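Local coordinates for m3DLH protein (Halieaceae bacterium, PDB 7JKA) that probably hydrolyses ester or lactone bonds, as a dienelactone hydrolase family member of the alpha/beta-hydrolase clan, possibly with phosphotriesterase activity, at residues A[150-155]-A[174-179]. Sequence-based numbering, arbitrary orientation.
Sequences AIVTFH and LVCHGA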
loop_
_atom_site.group_PDB
_atom_site.type_symbol
_atom_site.label_atom_id
_atom_site.label_comp_id
_atom_site.label_asym_id
_atom_site.label_seq_id
_atom_site.Cartn_x
_atom_site.Cartn_y
_atom_site.Cartn_z
ATOM N N ALA A 150 -0.220 -9.609 6.028
ATOM C CA ALA A 150 -1.466 -8.988 5.584
ATOM C C ALA A 150 -1.140 -7.927 4.553
ATOM O O ALA A 150 -0.098 -7.264 4.634
ATOM C CB ALA A 150 -2.237 -8.343 6.741
ATOM N N ILE A 151 -2.022 -7.796 3.568
ATOM C CA ILE A 151 -1.912 -6.788 2.532
ATOM C C ILE A 151 -3.290 -6.181 2.364
ATOM O O ILE A 151 -4.269 -6.924 2.214
ATOM C CB ILE A 151 -1.445 -7.379 1.185
ATOM C CG1 ILE A 151 -0.111 -8.111 1.338
ATOM C CG2 ILE A 151 -1.331 -6.297 0.150
ATOM C CD1 ILE A 151 -0.302 -9.590 1.526
ATOM N N VAL A 152 -3.382 -4.852 2.389
ATOM C CA VAL A 152 -4.664 -4.165 2.219
ATOM C C VAL A 152 -4.486 -3.085 1.181
ATOM O O VAL A 152 -3.551 -2.279 1.278
ATOM C CB VAL A 152 -5.180 -3.551 3.534
ATOM C CG1 VAL A 152 -6.597 -2.970 3.296
ATOM C CG2 VAL A 152 -5.217 -4.604 4.639
ATOM N N THR A 153 -5.362 -3.060 0.181
ATOM C CA THR A 153 -5.311 -2.027 -0.843
ATOM C C THR A 153 -6.532 -1.123 -0.761
ATOM O O THR A 153 -7.630 -1.554 -0.396
ATOM C CB THR A 153 -5.205 -2.617 -2.257
ATOM O OG1 THR A 153 -6.433 -3.280 -2.632
ATOM C CG2 THR A 153 -4.094 -3.629 -2.304
ATOM N N PHE A 154 -6.331 0.146 -1.100
ATOM C CA PHE A 154 -7.415 1.123 -1.109
ATOM C C PHE A 154 -7.475 1.747 -2.491
ATOM O O PHE A 154 -6.486 2.337 -2.948
ATOM C CB PHE A 154 -7.205 2.213 -0.051
ATOM C CG PHE A 154 -7.118 1.696 1.362
ATOM C CD1 PHE A 154 -5.887 1.355 1.928
ATOM C CD2 PHE A 154 -8.257 1.615 2.144
ATOM C CE1 PHE A 154 -5.798 0.894 3.226
ATOM C CE2 PHE A 154 -8.194 1.148 3.458
ATOM C CZ PHE A 154 -6.942 0.791 4.003
ATOM N N HIS A 155 -8.625 1.621 -3.145
ATOM C CA HIS A 155 -8.865 2.147 -4.501
ATOM C C HIS A 155 -7.656 1.948 -5.416
ATOM O O HIS A 155 -7.166 2.886 -6.053
ATOM C CB HIS A 155 -9.330 3.615 -4.487
ATOM C CG HIS A 155 -8.549 4.531 -3.580
ATOM N ND1 HIS A 155 -7.388 5.168 -3.972
ATOM C CD2 HIS A 155 -8.796 4.954 -2.316
ATOM C CE1 HIS A 155 -6.937 5.913 -2.976
ATOM N NE2 HIS A 155 -7.765 5.795 -1.955
ATOM N N LEU A 174 -6.771 -8.156 1.554
ATOM C CA LEU A 174 -8.042 -7.428 1.562
ATOM C C LEU A 174 -7.973 -6.296 0.549
ATOM O O LEU A 174 -7.120 -5.414 0.667
ATOM C CB LEU A 174 -8.348 -6.866 2.954
ATOM C CG LEU A 174 -9.527 -5.885 3.009
ATOM C CD1 LEU A 174 -10.852 -6.565 2.680
ATOM C CD2 LEU A 174 -9.589 -5.301 4.382
ATOM N N VAL A 175 -8.852 -6.334 -0.456
ATOM C CA VAL A 175 -8.961 -5.279 -1.468
ATOM C C VAL A 175 -10.171 -4.426 -1.125
ATOM O O VAL A 175 -11.298 -4.934 -1.110
ATOM C CB VAL A 175 -9.103 -5.862 -2.882
ATOM C CG1 VAL A 175 -9.420 -4.754 -3.878
ATOM C CG2 VAL A 175 -7.811 -6.577 -3.284
ATOM N N CYS A 176 -9.954 -3.134 -0.862
ATOM C CA CYS A 176 -11.040 -2.177 -0.639
ATOM C C CYS A 176 -11.214 -1.351 -1.908
ATOM O O CYS A 176 -10.388 -0.482 -2.225
ATOM C CB CYS A 176 -10.761 -1.271 0.558
ATOM S SG CYS A 176 -10.469 -2.182 2.104
ATOM N N HIS A 177 -12.306 -1.595 -2.612
ATOM C CA HIS A 177 -12.516 -1.136 -3.976
ATOM C C HIS A 177 -13.736 -0.223 -4.036
ATOM O O HIS A 177 -14.809 -0.580 -3.528
ATOM C CB HIS A 177 -12.731 -2.357 -4.878
ATOM C CG HIS A 177 -13.105 -2.027 -6.286
ATOM N ND1 HIS A 177 -12.239 -1.406 -7.162
ATOM C CD2 HIS A 177 -14.248 -2.262 -6.984
ATOM C CE1 HIS A 177 -12.839 -1.256 -8.335
ATOM N NE2 HIS A 177 -14.055 -1.769 -8.252
ATOM N N GLY A 178 -13.596 0.930 -4.683
ATOM C CA GLY A 178 -14.721 1.794 -4.944
ATOM C C GLY A 178 -15.502 1.282 -6.135
ATOM O O GLY A 178 -14.953 1.148 -7.226
ATOM N N ALA A 179 -16.781 0.952 -5.941
ATOM C CA ALA A 179 -17.538 0.341 -7.012
ATOM C C ALA A 179 -17.759 1.292 -8.186
ATOM O O ALA A 179 -18.015 0.828 -9.306
ATOM C CB ALA A 179 -18.882 -0.161 -6.466
HETATM O O HOH W 1 -8.273 -1.521 -3.867
#
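T153 and V175 sit next to each other on one face of a parallel strand pair. The T153 hydroxyl leans across to its neighbour: OG1 lies between the backbone N and the carbonyl carbon (chi1 69°) and comes within 3.4 Å of V175 CA. Both methyls of V175 also touch this oxygen. A water bridges the strands beside it. It is hydrogen-bonded to T153 OG1 (2.8 Å) and donates to C176 O. That carbonyl therefore has two donors, because H155 N also bonds to it, almost in line with the C=O.

On the other face, V152 and L174 lie side by side and point the same way. V152 CG1 is anti to its backbone N (chi1 -174°) and meets L174 CD2 at 3.9 Å. The same methyl also touches C176 SG. The strands are neighbours in the central, mainly parallel sheet of the alpha/beta-hydrolase fold. Helix 133-143 covers the T153 face, and helix 232-250 covers the V152 face.

Further along, C176 meets the F154 ring obliquely. Its CB is 4.1 Å from F154 CD2. Its SG is 4.9 Å from the ring centroid, a sulfur-aromatic contact 38° off the ring normal. F131 stacks on the same ring.

T153 uses both backbone groups toward the partner strand: its N bonds to L174 O, and its O accepts C176 N at 2.8 Å. L174 N begins the ladder on I151 O. Past the strand end, the H155 side chain touches C132, in a possible nucleophile elbow, and its NE2 hydrogen-bonds to T216 OG1.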